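PDB 6GDR: DNA ligase from Alteromonas mediterranea, which probably seals nicks in duplex DNA as a minimal Lig E-type ligase, here with adenosine monophosphate in its nucleotide pocket. Local coordinates for residues A63-A68 with P159-V164. Numbering follows the deposited sequence.
Sequences ANWPKA and PTFAVV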
ATOM      1  N   ALA D  63      23.880   2.530   7.704  1.00 77.27           N
ATOM      2  CA  ALA D  63      25.326   2.555   7.538  1.00 71.46           C
ATOM      3  C   ALA D  63      25.724   1.923   6.211  1.00 65.05           C
ATOM      4  O   ALA D  63      25.285   0.819   5.877  1.00 70.94           O
ATOM      5  CB  ALA D  63      26.000   1.822   8.696  1.00 65.06           C
ATOM      6  N   ASN D  64      26.556   2.635   5.453  1.00 69.38           N
ATOM      7  CA  ASN D  64      27.130   2.175   4.191  1.00 70.57           C
ATOM      8  C   ASN D  64      26.108   2.084   3.067  1.00 77.31           C
ATOM      9  O   ASN D  64      26.403   1.488   2.022  1.00 65.45           O
ATOM     10  CB  ASN D  64      27.828   0.817   4.351  1.00 69.44           C
ATOM     11  CG  ASN D  64      28.958   0.859   5.361  1.00 63.56           C
ATOM     12  OD1 ASN D  64      28.950   0.132   6.352  1.00 65.51           O
ATOM     13  ND2 ASN D  64      29.940   1.719   5.110  1.00 70.95           N
ATOM     14  N   TRP D  65      24.915   2.657   3.238  1.00 74.80           N
ATOM     15  CA  TRP D  65      23.954   2.683   2.150  1.00 65.13           C
ATOM     16  C   TRP D  65      24.495   3.530   0.998  1.00 56.14           C
ATOM     17  O   TRP D  65      25.370   4.376   1.194  1.00 72.91           O
ATOM     18  CB  TRP D  65      22.614   3.244   2.625  1.00 70.52           C
ATOM     19  CG  TRP D  65      21.763   2.258   3.369  1.00 69.74           C
ATOM     20  CD1 TRP D  65      22.177   1.112   3.983  1.00 65.80           C
ATOM     21  CD2 TRP D  65      20.346   2.330   3.568  1.00 66.08           C
ATOM     22  NE1 TRP D  65      21.106   0.469   4.556  1.00 66.57           N
ATOM     23  CE2 TRP D  65      19.970   1.196   4.314  1.00 61.94           C
ATOM     24  CE3 TRP D  65      19.359   3.244   3.187  1.00 63.95           C
ATOM     25  CZ2 TRP D  65      18.650   0.953   4.689  1.00 64.86           C
ATOM     26  CZ3 TRP D  65      18.050   3.002   3.559  1.00 61.89           C
ATOM     27  CH2 TRP D  65      17.707   1.866   4.302  1.00 62.84           C
ATOM     28  N   PRO D  66      23.990   3.318  -0.217  1.00 58.04           N
ATOM     29  CA  PRO D  66      24.454   4.124  -1.354  1.00 62.27           C
ATOM     30  C   PRO D  66      24.194   5.607  -1.137  1.00 69.25           C
ATOM     31  O   PRO D  66      23.419   6.016  -0.268  1.00 70.64           O
ATOM     32  CB  PRO D  66      23.637   3.582  -2.534  1.00 65.65           C
ATOM     33  CG  PRO D  66      23.214   2.219  -2.116  1.00 55.76           C
ATOM     34  CD  PRO D  66      23.025   2.285  -0.634  1.00 60.58           C
ATOM     35  N   LYS D  67      24.861   6.421  -1.951  1.00 64.63           N
ATOM     36  CA  LYS D  67      24.708   7.875  -1.911  1.00 65.30           C
ATOM     37  C   LYS D  67      23.869   8.354  -3.095  1.00 65.47           C
ATOM     38  O   LYS D  67      24.283   9.188  -3.901  1.00 81.01           O
ATOM     39  CB  LYS D  67      26.078   8.547  -1.895  1.00 66.68           C
ATOM     40  CG  LYS D  67      26.926   8.226  -0.667  1.00 77.90           C
ATOM     41  CD  LYS D  67      26.313   8.751   0.629  1.00 71.82           C
ATOM     42  CE  LYS D  67      26.202  10.270   0.632  1.00 84.55           C
ATOM     43  NZ  LYS D  67      25.790  10.802   1.960  1.00 76.83           N
ATOM     44  N   ALA D  68      22.661   7.803  -3.188  1.00 71.70           N
ATOM     45  CA  ALA D  68      21.733   8.135  -4.257  1.00 63.44           C
ATOM     46  C   ALA D  68      20.324   8.208  -3.686  1.00 65.87           C
ATOM     47  O   ALA D  68      20.085   7.888  -2.519  1.00 56.59           O
ATOM     48  CB  ALA D  68      21.801   7.110  -5.397  1.00 65.09           C
ATOM     49  N   PRO D 159      22.870  -5.595   5.243  1.00 67.45           N
ATOM     50  CA  PRO D 159      21.737  -6.409   4.774  1.00 65.74           C
ATOM     51  C   PRO D 159      20.384  -5.733   4.932  1.00 60.92           C
ATOM     52  O   PRO D 159      19.390  -6.254   4.408  1.00 57.41           O
ATOM     53  CB  PRO D 159      21.830  -7.667   5.645  1.00 53.13           C
ATOM     54  CG  PRO D 159      22.467  -7.198   6.898  1.00 63.77           C
ATOM     55  CD  PRO D 159      23.434  -6.117   6.499  1.00 51.23           C
ATOM     56  N   THR D 160      20.309  -4.602   5.637  1.00 66.06           N
ATOM     57  CA  THR D 160      19.048  -3.874   5.731  1.00 54.06           C
ATOM     58  C   THR D 160      18.626  -3.321   4.376  1.00 58.84           C
ATOM     59  O   THR D 160      17.428  -3.149   4.122  1.00 57.66           O
ATOM     60  CB  THR D 160      19.166  -2.736   6.743  1.00 58.54           C
ATOM     61  OG1 THR D 160      20.227  -1.855   6.354  1.00 63.16           O
ATOM     62  CG2 THR D 160      19.444  -3.285   8.137  1.00 69.07           C
ATOM     63  N   PHE D 161      19.588  -3.033   3.504  1.00 54.17           N
ATOM     64  CA  PHE D 161      19.291  -2.582   2.152  1.00 51.89           C
ATOM     65  C   PHE D 161      18.997  -3.794   1.278  1.00 56.52           C
ATOM     66  O   PHE D 161      19.875  -4.638   1.063  1.00 65.99           O
ATOM     67  CB  PHE D 161      20.462  -1.778   1.593  1.00 57.00           C
ATOM     68  CG  PHE D 161      20.196  -1.171   0.246  1.00 60.32           C
ATOM     69  CD1 PHE D 161      19.728   0.128   0.138  1.00 60.14           C
ATOM     70  CD2 PHE D 161      20.416  -1.898  -0.913  1.00 58.59           C
ATOM     71  CE1 PHE D 161      19.483   0.691  -1.101  1.00 52.83           C
ATOM     72  CE2 PHE D 161      20.173  -1.341  -2.153  1.00 60.55           C
ATOM     73  CZ  PHE D 161      19.706  -0.045  -2.248  1.00 64.75           C
ATOM     74  N   ALA D 162      17.765  -3.888   0.784  1.00 62.00           N
ATOM     75  CA  ALA D 162      17.331  -4.998  -0.049  1.00 59.64           C
ATOM     76  C   ALA D 162      16.660  -4.447  -1.303  1.00 57.29           C
ATOM     77  O   ALA D 162      16.528  -3.233  -1.481  1.00 54.45           O
ATOM     78  CB  ALA D 162      16.382  -5.927   0.721  1.00 51.04           C
ATOM     79  N   VAL D 163      16.238  -5.356  -2.178  1.00 40.11           N
ATOM     80  CA  VAL D 163      15.590  -4.997  -3.434  1.00 47.35           C
ATOM     81  C   VAL D 163      14.408  -5.932  -3.636  1.00 60.03           C
ATOM     82  O   VAL D 163      14.556  -7.156  -3.551  1.00 56.19           O
ATOM     83  CB  VAL D 163      16.559  -5.084  -4.631  1.00 55.60           C
ATOM     84  CG1 VAL D 163      15.874  -4.616  -5.910  1.00 52.88           C
ATOM     85  CG2 VAL D 163      17.814  -4.263  -4.365  1.00 60.28           C
ATOM     86  N   VAL D 164      13.234  -5.356  -3.901  1.00 51.53           N
ATOM     87  CA  VAL D 164      12.042  -6.166  -4.114  1.00 44.80           C
ATOM     88  C   VAL D 164      12.280  -7.114  -5.278  1.00 49.05           C
ATOM     89  O   VAL D 164      12.789  -6.717  -6.334  1.00 49.57           O
ATOM     90  CB  VAL D 164      10.825  -5.264  -4.361  1.00 55.05           C
ATOM     91  CG1 VAL D 164       9.611  -6.095  -4.747  1.00 56.65           C
ATOM     92  CG2 VAL D 164      10.524  -4.432  -3.118  1.00 41.78           C
TER
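W65 and F161 meet as an edge-to-face aromatic pair. The CD1 edge of the F161 phenyl points at the face of the indole, CD1 standing over its centre. The planes are at 74° and the centroid of the five-membered ring is 5.5 Å from that of the phenyl. CB of F161 also lies over this indole face, 4.1 Å from the five-membered ring centroid, in a CH-pi contact. With CG anti to the backbone N (chi1 -175°), F161 turns this edge to the indole and one face to P66. The CD of P66 sits 4.2 Å from the F161 ring centroid, a second CH-pi contact, and is offset toward the rim near F161 CE1.

T160 takes the indole edge. Its OG1 lies in the ring plane, 3.1 Å from W65 NE1. The same hydroxyl is hydrogen-bonded to N158 OD1 and F61 O, so helix 59-62, through F61, and the loop before strand 161-163, through N158, both reach it. Replacing W65 by an alanine would remove the indole, which would probably open a gap beside F161 and T160 and leave the phenyl edge without its aromatic partner.

The contact ties the loop between helix 59-62 and strand 70-75 to an outermost strand of a five-stranded mixed sheet in the ligase domain. W42 and F130 add further rings around W65, and L152 of helix 142-154 touches P66. V164, at the end of this strand segment, touches the bound AMP, but the W65 side chain is about 14 Å from the nucleotide. The chemistry is mainly that of a buried aromatic cluster: ring faces receive C-H groups, and the T160 hydroxyl sits at the indole rim, held by other oxygens.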